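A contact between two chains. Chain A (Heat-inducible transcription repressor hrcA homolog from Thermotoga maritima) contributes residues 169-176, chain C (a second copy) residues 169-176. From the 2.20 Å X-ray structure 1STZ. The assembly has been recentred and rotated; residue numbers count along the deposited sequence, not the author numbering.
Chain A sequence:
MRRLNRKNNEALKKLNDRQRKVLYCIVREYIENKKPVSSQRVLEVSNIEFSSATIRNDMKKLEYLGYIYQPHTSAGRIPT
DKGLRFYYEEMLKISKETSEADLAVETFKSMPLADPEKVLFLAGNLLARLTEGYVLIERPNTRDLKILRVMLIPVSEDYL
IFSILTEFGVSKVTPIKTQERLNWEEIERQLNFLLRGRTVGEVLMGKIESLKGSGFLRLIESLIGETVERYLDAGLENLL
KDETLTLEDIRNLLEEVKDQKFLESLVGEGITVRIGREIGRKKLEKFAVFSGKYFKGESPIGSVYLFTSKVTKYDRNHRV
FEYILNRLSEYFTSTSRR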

# COMPACT_ATOMS: atom_id res chain seq x y z
N GLY A 169 -16.64 6.37 16.92
CA GLY A 169 -17.05 6.52 15.54
C GLY A 169 -18.38 5.87 15.21
O GLY A 169 -19.24 5.74 16.06
N VAL A 170 -18.55 5.46 13.96
CA VAL A 170 -19.81 4.89 13.47
C VAL A 170 -19.66 3.37 13.44
O VAL A 170 -18.77 2.83 12.78
CB VAL A 170 -20.12 5.42 12.07
CG1 VAL A 170 -21.46 4.92 11.57
CG2 VAL A 170 -20.07 6.96 12.07
N SER A 171 -20.50 2.67 14.20
CA SER A 171 -20.41 1.22 14.30
C SER A 171 -21.70 0.56 13.88
O SER A 171 -22.73 1.21 13.76
CB SER A 171 -20.09 0.81 15.74
OG SER A 171 -19.05 1.63 16.25
N LYS A 172 -21.60 -0.75 13.67
CA LYS A 172 -22.73 -1.61 13.35
C LYS A 172 -23.43 -1.24 12.08
O LYS A 172 -24.61 -1.51 11.94
CB LYS A 172 -23.75 -1.63 14.48
CG LYS A 172 -23.16 -1.79 15.85
CD LYS A 172 -22.49 -3.10 15.97
CE LYS A 172 -22.28 -3.44 17.41
NZ LYS A 172 -21.51 -4.71 17.52
N VAL A 173 -22.70 -0.67 11.13
CA VAL A 173 -23.31 -0.21 9.90
C VAL A 173 -23.88 -1.40 9.13
O VAL A 173 -23.18 -2.35 8.79
CB VAL A 173 -22.32 0.60 9.02
CG1 VAL A 173 -23.08 1.33 7.94
CG2 VAL A 173 -21.60 1.61 9.85
N THR A 174 -25.17 -1.33 8.83
CA THR A 174 -25.90 -2.48 8.32
C THR A 174 -27.01 -2.04 7.39
O THR A 174 -27.99 -1.48 7.84
CB THR A 174 -26.53 -3.26 9.48
OG1 THR A 174 -25.52 -3.67 10.41
CG2 THR A 174 -27.14 -4.57 8.97
N PRO A 175 -26.85 -2.27 6.09
CA PRO A 175 -27.95 -2.05 5.15
C PRO A 175 -29.04 -3.10 5.37
O PRO A 175 -28.71 -4.24 5.66
CB PRO A 175 -27.29 -2.23 3.79
CG PRO A 175 -25.87 -2.17 4.04
CD PRO A 175 -25.64 -2.72 5.41
N ILE A 176 -30.30 -2.71 5.23
CA ILE A 176 -31.45 -3.57 5.53
C ILE A 176 -32.43 -3.51 4.36
O ILE A 176 -32.67 -2.44 3.82
CB ILE A 176 -32.15 -3.08 6.82
CG1 ILE A 176 -31.20 -3.15 8.01
CG2 ILE A 176 -33.38 -3.91 7.12
CD1 ILE A 176 -31.64 -2.25 9.15
N GLY C 169 -27.60 -5.56 -4.13
CA GLY C 169 -27.86 -4.80 -2.92
C GLY C 169 -26.94 -3.61 -2.70
O GLY C 169 -26.46 -3.01 -3.65
N VAL C 170 -26.73 -3.26 -1.44
CA VAL C 170 -25.93 -2.12 -1.06
C VAL C 170 -24.55 -2.62 -0.65
O VAL C 170 -24.44 -3.38 0.30
CB VAL C 170 -26.58 -1.37 0.12
CG1 VAL C 170 -25.80 -0.12 0.47
CG2 VAL C 170 -28.02 -1.02 -0.20
N SER C 171 -23.51 -2.18 -1.37
CA SER C 171 -22.14 -2.67 -1.20
C SER C 171 -21.16 -1.56 -0.89
O SER C 171 -21.43 -0.38 -1.08
CB SER C 171 -21.64 -3.31 -2.50
OG SER C 171 -22.41 -4.42 -2.85
N LYS C 172 -19.97 -2.00 -0.48
CA LYS C 172 -18.85 -1.13 -0.16
C LYS C 172 -19.24 -0.08 0.87
O LYS C 172 -18.84 1.06 0.76
CB LYS C 172 -18.31 -0.45 -1.41
CG LYS C 172 -18.17 -1.35 -2.63
CD LYS C 172 -16.93 -2.20 -2.57
CE LYS C 172 -16.68 -2.87 -3.91
NZ LYS C 172 -15.51 -3.78 -3.86
N VAL C 173 -20.04 -0.48 1.86
CA VAL C 173 -20.52 0.45 2.87
C VAL C 173 -19.36 0.92 3.74
O VAL C 173 -18.65 0.10 4.33
CB VAL C 173 -21.61 -0.19 3.75
CG1 VAL C 173 -22.31 0.87 4.57
CG2 VAL C 173 -22.62 -0.96 2.89
N THR C 174 -19.17 2.24 3.84
CA THR C 174 -17.99 2.82 4.48
C THR C 174 -18.32 4.11 5.19
O THR C 174 -18.56 5.13 4.56
CB THR C 174 -16.89 3.12 3.44
OG1 THR C 174 -16.63 1.98 2.62
CG2 THR C 174 -15.56 3.38 4.13
N PRO C 175 -18.33 4.09 6.51
CA PRO C 175 -18.37 5.34 7.28
C PRO C 175 -17.06 6.12 7.10
O PRO C 175 -15.97 5.54 7.14
CB PRO C 175 -18.56 4.86 8.72
CG PRO C 175 -18.95 3.43 8.62
CD PRO C 175 -18.36 2.90 7.37
N ILE C 176 -17.18 7.43 6.89
CA ILE C 176 -16.03 8.29 6.60
C ILE C 176 -16.02 9.48 7.54
O ILE C 176 -17.04 10.11 7.76
CB ILE C 176 -16.08 8.72 5.11
CG1 ILE C 176 -15.89 7.50 4.21
CG2 ILE C 176 -15.03 9.79 4.78
CD1 ILE C 176 -16.03 7.79 2.76

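The two copies of this segment meet face to face as extended chains running in nearly opposite directions. Between the strand 169-176 of chain A and the strand that includes V173(C) and P175(C), the angle is 154° and the axes come no closer than 7.7 Å. The CA atoms of V173(A) and V173(C) lie 7.6 Å apart, and on either side of this central pair the register is reciprocal: the CA of V170(A) is 6.4 Å from that of P175(C), and the CA of P175(A) is 6.5 Å from that of V170(C). No hydrogen bond crosses the contact. The backbones are too far apart for sheet pairing, and side chains fill the space between them.

Extended backbone normally sends successive side chains to alternate faces, which would not place V170(A), V173(A) and P175(A), or V170(C), V173(C) and P175(C), together. K172(A) and K172(C) interrupt the alternation. Their positive phi and psi, 61/30 for K172(A) and 54/40 for K172(C), shift the pattern by one residue, so that these valines and prolines all direct their CA-to-CB bonds toward the partner, while S171(A), T174(A) and I176(A), like S171(C), T174(C) and I176(C), point theirs away. The lysine side chains stay out of reach of the other stretch. In chain A, the OG1 of T174(A) donates a hydrogen bond to the O of K172(A) at 2.8 Å, tying the threonine hydroxyl to the backbone at this irregularity. G169(A) and G169(C) suit their own backbone: at phi/psi near 125/-152, a CB would be jammed against the preceding carbonyl oxygen.

The contact itself is wholly apolar and buries 269 Å², both sides summed. At its center V173(A) and V173(C), both in the t rotamer, meet with CG1 of V173(A) 3.5 Å from CG1 of V173(C). The other methyl of each valine reaches a proline: CG2 of V173(A) is 3.4 Å from CG of P175(C), and CG2 of V173(C) is 3.7 Å from CG of P175(A). A branched valine thus serves two neighbors from a compact side chain. Each proline also packs against a second valine, with CB of V170(A) 3.7 Å from CB of P175(C) and CB of P175(A) 3.8 Å from CB of V170(C).

The prolines have the largest covered areas, 64 Å² for P175(A) and 62 Å² for P175(C). Their rings offer a rigid apolar surface, and their missing amide hydrogen takes nothing from this contact, because no hydrogen bond crosses it. Close packing of short hydrophobic side chains holds the stretches together.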